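Local coordinates for O-methyltransferase, SAM-dependent (Legionella pneumophila subsp. pneumophila, PDB 3R3H), which probably transfers a methyl group from S-adenosylmethionine to a hydroxyl oxygen of a substrate not yet identified, at residues D123-L128 / Y153-K158; V64-T69 / L76-A81; I19-H24 / Q48-Q53; L27-K32 / H102-E107. All coordinates share one frame; numbering follows the deposited sequence.

Contact 1 (D123-L128 / Y153-K158); sequences DTLHSL and YELALK
Leu155, whose side chain reaches across to Leu125 and His126, also takes part in the shortest backbone bond here: its O accepts from Lys158 N at 2.8 Å, a three-residue step near the end of helix 149-159. The contact itself is apolar. The forked end of Leu155 fits into the angle between Leu125 and His126, and its two methyls share the work. Leu155 CD2 lies 4.0 Å from Leu125 CB, and Leu125 CD1 is just as near to it, so the branch rests against both the root and the tip of that leucine. Toward the histidine, Leu155 CD1 and CD2 both sit on the same side of the imidazole, near NE2, with His126 NE2 3.9 Å from Leu155 CD2. This makes an off-centre CH-pi contact, CD2 standing 29° off the ring normal. With His126 CG lying beside its own backbone N (chi1 -69°), the imidazole swings over toward the facing helix, although its CB does not start out that way. A weak bond from ND1 to Leu122 O, one turn back, bears on how the ring is turned. Leu125 and Leu155 are buried, whereas His126 is partly exposed. Helices 121-132 and 149-159 pack here against the same face of the Rossmann-like sheet: Leu125 goes on to Leu65 and Leu67 of strand 63-68, while Tyr153 turns to Leu193 and Ile197 of helix 185-198.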
# COMPACT_ATOMS: atom_id res chain seq x y z
N ASP A 123 21.41 -10.89 -15.97
CA ASP A 123 21.40 -12.06 -16.87
C ASP A 123 20.13 -12.87 -16.74
O ASP A 123 19.55 -13.28 -17.73
CB ASP A 123 22.59 -12.98 -16.59
CG ASP A 123 23.91 -12.28 -16.75
OD1 ASP A 123 24.31 -11.56 -15.81
OD2 ASP A 123 24.55 -12.46 -17.81
N THR A 124 19.73 -13.11 -15.50
CA THR A 124 18.53 -13.88 -15.24
C THR A 124 17.30 -13.22 -15.88
O THR A 124 16.41 -13.92 -16.37
CB THR A 124 18.30 -14.04 -13.73
OG1 THR A 124 19.42 -14.71 -13.13
CG2 THR A 124 17.03 -14.84 -13.46
N LEU A 125 17.26 -11.89 -15.87
CA LEU A 125 16.12 -11.17 -16.45
C LEU A 125 16.11 -11.16 -17.98
O LEU A 125 15.04 -11.22 -18.60
CB LEU A 125 16.07 -9.73 -15.93
CG LEU A 125 16.00 -9.48 -14.42
CD1 LEU A 125 15.57 -8.05 -14.18
CD2 LEU A 125 15.03 -10.45 -13.73
N HIS A 126 17.28 -11.08 -18.61
CA HIS A 126 17.29 -11.12 -20.07
C HIS A 126 16.91 -12.53 -20.49
O HIS A 126 16.19 -12.74 -21.46
CB HIS A 126 18.66 -10.78 -20.64
CG HIS A 126 19.04 -9.34 -20.44
ND1 HIS A 126 19.93 -8.94 -19.46
CD2 HIS A 126 18.58 -8.22 -21.03
CE1 HIS A 126 19.99 -7.62 -19.46
NE2 HIS A 126 19.18 -7.16 -20.40
N SER A 127 17.41 -13.50 -19.74
CA SER A 127 17.10 -14.89 -20.02
C SER A 127 15.59 -15.12 -19.94
O SER A 127 15.01 -15.84 -20.76
CB SER A 127 17.81 -15.78 -19.00
OG SER A 127 17.04 -16.95 -18.79
N LEU A 128 14.97 -14.51 -18.93
CA LEU A 128 13.53 -14.63 -18.73
C LEU A 128 12.78 -13.98 -19.89
O LEU A 128 11.70 -14.44 -20.26
CB LEU A 128 13.13 -13.95 -17.43
CG LEU A 128 13.44 -14.70 -16.14
CD1 LEU A 128 13.10 -13.81 -14.96
CD2 LEU A 128 12.63 -15.97 -16.08
N TYR A 153 14.56 -1.37 -13.70
CA TYR A 153 13.29 -0.66 -13.90
C TYR A 153 12.79 -0.84 -15.33
O TYR A 153 11.64 -1.19 -15.57
CB TYR A 153 13.46 0.83 -13.60
CG TYR A 153 12.22 1.66 -13.82
CD1 TYR A 153 11.01 1.33 -13.20
CD2 TYR A 153 12.26 2.81 -14.62
CE1 TYR A 153 9.88 2.14 -13.35
CE2 TYR A 153 11.13 3.62 -14.78
CZ TYR A 153 9.94 3.28 -14.14
OH TYR A 153 8.84 4.09 -14.25
N GLU A 154 13.68 -0.58 -16.28
CA GLU A 154 13.35 -0.70 -17.69
C GLU A 154 12.94 -2.11 -18.07
O GLU A 154 11.94 -2.31 -18.75
CB GLU A 154 14.55 -0.27 -18.54
CG GLU A 154 14.84 1.22 -18.43
CD GLU A 154 13.67 2.06 -18.92
OE1 GLU A 154 13.11 1.75 -20.00
OE2 GLU A 154 13.32 3.04 -18.22
N LEU A 155 13.74 -3.08 -17.62
CA LEU A 155 13.49 -4.49 -17.86
C LEU A 155 12.13 -4.90 -17.28
O LEU A 155 11.31 -5.53 -17.96
CB LEU A 155 14.60 -5.30 -17.21
CG LEU A 155 15.53 -6.23 -18.00
CD1 LEU A 155 15.56 -5.89 -19.47
CD2 LEU A 155 16.93 -6.13 -17.39
N ALA A 156 11.89 -4.51 -16.03
CA ALA A 156 10.65 -4.81 -15.34
C ALA A 156 9.45 -4.27 -16.10
O ALA A 156 8.36 -4.86 -16.08
CB ALA A 156 10.68 -4.21 -13.93
N LEU A 157 9.65 -3.14 -16.77
CA LEU A 157 8.58 -2.53 -17.55
C LEU A 157 8.23 -3.39 -18.76
O LEU A 157 7.10 -3.36 -19.25
CB LEU A 157 9.00 -1.13 -18.02
CG LEU A 157 9.08 -0.04 -16.95
CD1 LEU A 157 9.67 1.21 -17.54
CD2 LEU A 157 7.71 0.23 -16.36
N LYS A 158 9.20 -4.16 -19.24
CA LYS A 158 8.96 -5.04 -20.37
C LYS A 158 8.37 -6.36 -19.86
O LYS A 158 7.51 -6.95 -20.51
CB LYS A 158 10.26 -5.30 -21.12
CG LYS A 158 11.11 -4.05 -21.31
CD LYS A 158 11.69 -3.95 -22.72
CE LYS A 158 12.99 -4.72 -22.89
NZ LYS A 158 14.16 -4.05 -22.22

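Contact 2 (V64-T69 / L76-A81); sequences VLELGT and LAMSLA
Met78 points its thioether from the helix straight at the strand and meets two side chains set differently against it. Val64 lies across it at about a right angle, presenting one methyl to the sulfur, Val64 CG1 to Met78 SD being 3.4 Å. Glu66, two residues on and on the same strand face, meets it aslant: the methionine methyl comes against the glutamate, with Met78 CE 4.1 Å from Glu66 CB and 4.0 Å from Glu66 CD. The bend of Met78 at its last torsion (chi3 -130°) carries CE to the carboxylate while leaving SD over the valine. Strand 63-68 and helix 73-80 open a beta-alpha-beta unit, and the Glu-Leu-Gly sequence ending the strand matches the first conserved motif of Rossmann-fold methyltransferases, consistent with a cofactor-binding turn beyond. Gly68, with phi 152°, holds a backbone shape that suits glycine. The chemistry is mixed: a buried carboxylate lies against an apolar thioether that offers it no N-H or O-H. Its oxygens are met by hydroxyls instead, OE1 by Ser74 OG and OE2 by Thr90 OG1; burial would tend to raise the pKa of Glu66, while hydrogen bonds donated by these hydroxyls would offset that.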
# COMPACT_ATOMS: atom_id res chain seq x y z
N VAL A 64 4.80 -14.35 -10.41
CA VAL A 64 5.49 -13.29 -9.69
C VAL A 64 7.00 -13.39 -9.86
O VAL A 64 7.55 -14.48 -9.99
CB VAL A 64 5.13 -13.34 -8.20
CG1 VAL A 64 6.07 -12.45 -7.40
CG2 VAL A 64 3.69 -12.90 -8.01
N LEU A 65 7.68 -12.24 -9.85
CA LEU A 65 9.13 -12.21 -9.99
C LEU A 65 9.73 -11.28 -8.94
O LEU A 65 9.16 -10.23 -8.64
CB LEU A 65 9.50 -11.69 -11.38
CG LEU A 65 11.00 -11.53 -11.65
CD1 LEU A 65 11.56 -12.90 -11.96
CD2 LEU A 65 11.25 -10.58 -12.81
N GLU A 66 10.86 -11.68 -8.36
CA GLU A 66 11.54 -10.84 -7.39
C GLU A 66 13.04 -10.95 -7.61
O GLU A 66 13.51 -11.93 -8.20
CB GLU A 66 11.17 -11.21 -5.96
CG GLU A 66 11.32 -12.65 -5.61
CD GLU A 66 11.56 -12.86 -4.11
OE1 GLU A 66 11.02 -12.06 -3.31
OE2 GLU A 66 12.29 -13.81 -3.74
N LEU A 67 13.78 -9.93 -7.19
CA LEU A 67 15.24 -9.90 -7.35
C LEU A 67 15.84 -9.36 -6.07
O LEU A 67 15.22 -8.53 -5.40
CB LEU A 67 15.66 -8.93 -8.46
CG LEU A 67 14.95 -8.75 -9.79
CD1 LEU A 67 13.52 -8.24 -9.62
CD2 LEU A 67 15.76 -7.73 -10.57
N GLY A 68 17.04 -9.81 -5.74
CA GLY A 68 17.65 -9.33 -4.52
C GLY A 68 18.61 -10.32 -3.91
O GLY A 68 18.99 -11.31 -4.54
N THR A 69 19.02 -10.04 -2.69
CA THR A 69 19.92 -10.91 -1.96
C THR A 69 18.98 -11.42 -0.85
O THR A 69 18.69 -10.72 0.14
CB THR A 69 21.14 -10.14 -1.39
OG1 THR A 69 20.71 -9.28 -0.33
CG2 THR A 69 21.79 -9.31 -2.48
N LEU A 76 8.78 -17.10 -0.12
CA LEU A 76 7.84 -18.00 0.52
C LEU A 76 6.51 -17.29 0.72
O LEU A 76 5.45 -17.78 0.29
CB LEU A 76 8.41 -18.44 1.86
CG LEU A 76 7.52 -19.37 2.70
CD1 LEU A 76 7.20 -20.64 1.91
CD2 LEU A 76 8.24 -19.69 3.99
N ALA A 77 6.58 -16.13 1.37
CA ALA A 77 5.39 -15.31 1.64
C ALA A 77 4.62 -15.08 0.36
O ALA A 77 3.40 -15.17 0.35
CB ALA A 77 5.80 -13.97 2.25
N MET A 78 5.34 -14.78 -0.72
CA MET A 78 4.72 -14.52 -2.02
C MET A 78 3.94 -15.73 -2.55
O MET A 78 2.81 -15.57 -3.01
CB MET A 78 5.79 -14.09 -3.04
CG MET A 78 5.98 -12.57 -3.11
SD MET A 78 7.29 -12.00 -4.23
CE MET A 78 8.16 -10.89 -3.13
N SER A 79 4.52 -16.93 -2.49
CA SER A 79 3.81 -18.10 -3.01
C SER A 79 2.66 -18.52 -2.09
O SER A 79 1.70 -19.14 -2.53
CB SER A 79 4.76 -19.29 -3.24
OG SER A 79 5.10 -19.94 -2.04
N LEU A 80 2.77 -18.16 -0.81
CA LEU A 80 1.71 -18.48 0.15
C LEU A 80 0.44 -17.73 -0.20
O LEU A 80 -0.66 -18.18 0.11
CB LEU A 80 2.13 -18.11 1.57
CG LEU A 80 3.08 -19.07 2.28
CD1 LEU A 80 3.50 -18.45 3.60
CD2 LEU A 80 2.37 -20.40 2.53
N ALA A 81 0.61 -16.57 -0.82
CA ALA A 81 -0.52 -15.73 -1.21
C ALA A 81 -0.91 -16.02 -2.65
O ALA A 81 -1.78 -15.37 -3.22
CB ALA A 81 -0.16 -14.27 -1.03

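Contact 3 (I19-H24 / Q48-Q53); sequences ISLREH and QAQFMQ
Just where the chain leaves helix 10-20, at Leu21, it runs past helix 46-59 with Leu21 CA 7.5 Å from Gln50 CA, and with Ser20 O and Arg22 N on the side of that helix. Gln50 makes nearly all of the contact from its side. Its CG is anti to the backbone N (chi1 177°) and the rest of the chain stays extended, which carries the amide straight out from the helix to the bend at residues 20-22. There the amide group comes between Ser20 O and Arg22 N. As built, Gln50 OE1 is 2.9 Å from Ser20 O and Gln50 NE2 is 3.1 Å from Arg22 N; the amide is probably turned over in the model, and with its two ends exchanged both approaches may be hydrogen bonds. That would be a two-point pairing of a side-chain amide with main-chain groups two residues apart. Leu21 crosses the amide obliquely, one methyl, CD2, reaching its end, and the CB of Arg22 adds a loose touch. Ser20 OG is bonded to Leu16 O one turn back; it is the backbone O of Ser20 that meets the amide. The guanidinium of Arg22 leads away to the second subunit, where NH2 bonds Asp200 O. Val205 of that subunit packs on Gln50 and Leu207 of the same chain on Ser20, placing this bend at the dimer interface. Within its own chain, helix 46-59 continues through Met52 and Gln53 onto Met78 and Ala77 of helix 73-80, and His24 caps the start of helix 25-32.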
# COMPACT_ATOMS: atom_id res chain seq x y z
N ILE A 19 -1.34 -6.67 16.26
CA ILE A 19 -2.69 -6.62 15.70
C ILE A 19 -2.82 -7.00 14.22
O ILE A 19 -3.92 -7.27 13.76
CB ILE A 19 -3.31 -5.22 15.90
CG1 ILE A 19 -2.55 -4.20 15.05
CG2 ILE A 19 -3.26 -4.83 17.38
CD1 ILE A 19 -3.23 -2.84 14.97
N SER A 20 -1.72 -7.03 13.46
CA SER A 20 -1.86 -7.36 12.05
C SER A 20 -1.02 -8.52 11.51
O SER A 20 -1.46 -9.22 10.60
CB SER A 20 -1.59 -6.12 11.17
OG SER A 20 -0.21 -5.82 11.10
N LEU A 21 0.17 -8.73 12.06
CA LEU A 21 1.02 -9.82 11.57
C LEU A 21 0.35 -11.16 11.74
O LEU A 21 0.08 -11.60 12.86
CB LEU A 21 2.36 -9.85 12.30
CG LEU A 21 3.62 -10.20 11.48
CD1 LEU A 21 4.68 -10.72 12.44
CD2 LEU A 21 3.34 -11.24 10.40
N ARG A 22 0.07 -11.80 10.61
CA ARG A 22 -0.55 -13.11 10.60
C ARG A 22 0.43 -13.98 9.80
O ARG A 22 0.15 -14.42 8.68
CB ARG A 22 -1.95 -13.04 9.96
CG ARG A 22 -3.04 -12.70 11.00
CD ARG A 22 -4.09 -11.68 10.54
NE ARG A 22 -5.16 -12.26 9.74
CZ ARG A 22 -6.46 -12.04 9.94
NH1 ARG A 22 -6.85 -11.25 10.93
NH2 ARG A 22 -7.37 -12.62 9.17
N GLU A 23 1.58 -14.19 10.43
CA GLU A 23 2.70 -14.94 9.86
C GLU A 23 2.58 -16.46 9.91
O GLU A 23 2.19 -17.04 10.92
CB GLU A 23 3.97 -14.51 10.59
CG GLU A 23 5.25 -14.92 9.94
CD GLU A 23 6.41 -14.27 10.63
OE1 GLU A 23 6.50 -14.38 11.87
OE2 GLU A 23 7.25 -13.64 9.95
N HIS A 24 2.93 -17.10 8.80
CA HIS A 24 2.88 -18.55 8.70
C HIS A 24 4.12 -19.13 9.39
O HIS A 24 5.23 -18.61 9.23
CB HIS A 24 2.83 -18.94 7.23
CG HIS A 24 2.75 -20.41 7.00
ND1 HIS A 24 3.80 -21.27 7.25
CD2 HIS A 24 1.75 -21.17 6.49
CE1 HIS A 24 3.45 -22.50 6.91
NE2 HIS A 24 2.21 -22.46 6.45
N GLN A 48 5.88 -5.96 5.52
CA GLN A 48 6.18 -5.48 4.19
C GLN A 48 5.79 -6.60 3.27
O GLN A 48 5.21 -6.38 2.20
CB GLN A 48 7.68 -5.22 4.04
CG GLN A 48 8.00 -3.77 3.76
CD GLN A 48 7.50 -2.88 4.88
OE1 GLN A 48 8.10 -2.80 5.95
NE2 GLN A 48 6.37 -2.20 4.64
N ALA A 49 6.10 -7.82 3.71
CA ALA A 49 5.81 -9.01 2.95
C ALA A 49 4.31 -9.30 2.97
O ALA A 49 3.74 -9.73 1.97
CB ALA A 49 6.58 -10.18 3.53
N GLN A 50 3.68 -9.06 4.11
CA GLN A 50 2.27 -9.31 4.22
C GLN A 50 1.51 -8.31 3.35
O GLN A 50 0.42 -8.60 2.85
CB GLN A 50 1.84 -9.22 5.68
CG GLN A 50 0.35 -9.39 5.87
CD GLN A 50 -0.01 -9.83 7.28
OE1 GLN A 50 -1.15 -9.65 7.73
NE2 GLN A 50 0.95 -10.44 7.98
N PHE A 51 2.10 -7.12 3.17
CA PHE A 51 1.49 -6.10 2.34
C PHE A 51 1.60 -6.55 0.90
O PHE A 51 0.67 -6.37 0.12
CB PHE A 51 2.20 -4.75 2.51
CG PHE A 51 1.74 -3.69 1.54
CD1 PHE A 51 2.65 -3.04 0.71
CD2 PHE A 51 0.39 -3.35 1.44
CE1 PHE A 51 2.22 -2.08 -0.22
CE2 PHE A 51 -0.04 -2.38 0.51
CZ PHE A 51 0.88 -1.75 -0.32
N MET A 52 2.74 -7.14 0.55
CA MET A 52 2.99 -7.63 -0.81
C MET A 52 2.14 -8.86 -1.13
O MET A 52 1.98 -9.24 -2.30
CB MET A 52 4.48 -7.96 -0.99
CG MET A 52 5.42 -6.74 -0.88
SD MET A 52 7.11 -7.07 -1.44
CE MET A 52 7.65 -8.18 -0.17
N GLN A 53 1.60 -9.48 -0.09
CA GLN A 53 0.73 -10.64 -0.24
C GLN A 53 -0.64 -10.09 -0.62
O GLN A 53 -1.35 -10.65 -1.45
CB GLN A 53 0.61 -11.39 1.08
CG GLN A 53 1.79 -12.23 1.45
CD GLN A 53 1.50 -13.11 2.64
OE1 GLN A 53 1.90 -14.28 2.67
NE2 GLN A 53 0.78 -12.56 3.62

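Contact 4 (L27-K32 / H102-E107); sequences LAALRK and HPYWRE
Tyr104 lays one face of its ring on Leu30 of the facing helix. Its CG is anti to its own carbonyl carbon (chi1 -59°), which swings the ring between the two helices, where the backbone at Leu30 lies over it. Leu30 CA stands 3.8 Å from the ring centroid, 17° off the normal, a CH-pi contact over the face though a little toward the rim. The side chain of Leu30 slants over the ring, its CB 4.0 Å from Tyr104 CG, while Ala29 reaches the CD2-CE2 side of the ring, with CB 3.7 Å from Tyr104 CE2. Backbone and ring are thus in direct contact here. Trp105, next along, adds a looser touch: Leu30 CD1 lies 4.4 Å from Trp105 NE1, a nitrogen already bonded to Gly72 O. The two helices run nearly antiparallel, at 165°, the axes of these two segments coming within 9.8 Å. Both turn a second side to helix 73-80: Leu27 and Trp105 meet Leu76 there, joining helix 25-32 of the N-terminal region and helix 102-107 on a shared neighbour.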
# COMPACT_ATOMS: atom_id res chain seq x y z
N LEU A 27 7.40 -19.38 7.75
CA LEU A 27 7.93 -18.03 7.55
C LEU A 27 8.64 -17.59 8.82
O LEU A 27 9.83 -17.29 8.82
CB LEU A 27 6.81 -17.04 7.26
CG LEU A 27 6.32 -16.84 5.83
CD1 LEU A 27 5.21 -15.80 5.83
CD2 LEU A 27 7.49 -16.41 4.97
N ALA A 28 7.87 -17.57 9.91
CA ALA A 28 8.39 -17.15 11.21
C ALA A 28 9.67 -17.92 11.53
O ALA A 28 10.64 -17.35 12.05
CB ALA A 28 7.34 -17.39 12.28
N ALA A 29 9.66 -19.21 11.20
CA ALA A 29 10.79 -20.10 11.44
C ALA A 29 11.98 -19.74 10.56
O ALA A 29 13.12 -19.69 11.03
CB ALA A 29 10.36 -21.54 11.18
N LEU A 30 11.71 -19.50 9.28
CA LEU A 30 12.76 -19.13 8.35
C LEU A 30 13.38 -17.84 8.90
O LEU A 30 14.60 -17.71 9.00
CB LEU A 30 12.18 -18.89 6.94
CG LEU A 30 13.13 -18.87 5.72
CD1 LEU A 30 12.32 -18.95 4.43
CD2 LEU A 30 14.00 -17.63 5.75
N ARG A 31 12.51 -16.91 9.27
CA ARG A 31 12.95 -15.63 9.81
C ARG A 31 13.77 -15.83 11.08
O ARG A 31 14.95 -15.49 11.12
CB ARG A 31 11.73 -14.76 10.12
CG ARG A 31 11.80 -13.34 9.58
CD ARG A 31 11.24 -12.37 10.61
NE ARG A 31 10.01 -12.86 11.20
CZ ARG A 31 9.58 -12.53 12.42
NH1 ARG A 31 10.29 -11.70 13.17
NH2 ARG A 31 8.45 -13.05 12.88
N LYS A 32 13.14 -16.39 12.12
CA LYS A 32 13.81 -16.63 13.40
C LYS A 32 15.15 -17.37 13.28
O LYS A 32 16.07 -17.13 14.07
CB LYS A 32 12.88 -17.38 14.33
N HIS A 102 14.75 -24.07 0.86
CA HIS A 102 13.89 -25.18 0.49
C HIS A 102 13.34 -26.02 1.65
O HIS A 102 12.22 -26.52 1.56
CB HIS A 102 14.57 -26.07 -0.55
CG HIS A 102 15.75 -26.84 -0.04
ND1 HIS A 102 17.05 -26.40 -0.18
CD2 HIS A 102 15.83 -28.04 0.59
CE1 HIS A 102 17.88 -27.29 0.34
NE2 HIS A 102 17.16 -28.29 0.81
N PRO A 103 14.09 -26.17 2.75
CA PRO A 103 13.50 -26.97 3.83
C PRO A 103 12.17 -26.35 4.28
O PRO A 103 11.14 -27.05 4.41
CB PRO A 103 14.57 -26.92 4.93
CG PRO A 103 15.82 -26.84 4.14
CD PRO A 103 15.49 -25.83 3.07
N TYR A 104 12.20 -25.04 4.53
CA TYR A 104 11.02 -24.31 4.96
C TYR A 104 9.97 -24.29 3.85
O TYR A 104 8.77 -24.43 4.12
CB TYR A 104 11.41 -22.88 5.33
CG TYR A 104 12.42 -22.84 6.43
CD1 TYR A 104 13.78 -22.84 6.15
CD2 TYR A 104 12.02 -22.81 7.77
CE1 TYR A 104 14.72 -22.82 7.15
CE2 TYR A 104 12.95 -22.80 8.79
CZ TYR A 104 14.30 -22.81 8.48
OH TYR A 104 15.24 -22.82 9.50
N TRP A 105 10.41 -24.11 2.61
CA TRP A 105 9.48 -24.10 1.50
C TRP A 105 8.67 -25.42 1.45
O TRP A 105 7.46 -25.39 1.23
CB TRP A 105 10.23 -23.89 0.18
CG TRP A 105 10.88 -22.51 0.03
CD1 TRP A 105 10.63 -21.39 0.79
CD2 TRP A 105 11.85 -22.12 -0.95
NE1 TRP A 105 11.39 -20.34 0.34
CE2 TRP A 105 12.15 -20.76 -0.72
CE3 TRP A 105 12.50 -22.80 -2.00
CZ2 TRP A 105 13.08 -20.05 -1.51
CZ3 TRP A 105 13.43 -22.09 -2.79
CH2 TRP A 105 13.71 -20.72 -2.53
N ARG A 106 9.34 -26.55 1.68
CA ARG A 106 8.69 -27.87 1.69
C ARG A 106 7.69 -27.96 2.83
O ARG A 106 6.53 -28.33 2.65
CB ARG A 106 9.72 -28.99 1.91
CG ARG A 106 10.85 -29.03 0.93
CD ARG A 106 10.57 -29.99 -0.19
NE ARG A 106 11.46 -29.76 -1.32
CZ ARG A 106 12.79 -29.71 -1.25
NH1 ARG A 106 13.40 -29.87 -0.07
NH2 ARG A 106 13.51 -29.49 -2.35
N GLU A 107 8.19 -27.62 4.01
CA GLU A 107 7.40 -27.63 5.22
C GLU A 107 6.10 -26.88 5.00
O GLU A 107 5.05 -27.28 5.51
CB GLU A 107 8.21 -26.99 6.35
CG GLU A 107 7.45 -26.73 7.64
CD GLU A 107 8.27 -25.89 8.62
OE1 GLU A 107 7.66 -25.22 9.48
OE2 GLU A 107 9.53 -25.91 8.54

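In the fold
From the N terminus, contact 3 opens first at 19-24, and contact 4 opens at 27-32 before helix 46-59 closes contact 3, so these two loops cross; a salt bridge from Glu23 to Arg31 also joins them. Contact 2 then opens and closes within the long span of contact 4, which ends at 102-107. Its helix 73-80 touches both others, Leu80 lying on His24 and Leu76 on Leu27. Contact 1 comes last, separate in sequence, yet Leu125 and Leu128 pack on Leu65 and Leu67. Strand 63-68, through helix 73-80, therefore links the N-terminal helices on one sheet face to the helix pair of contact 1 on the other.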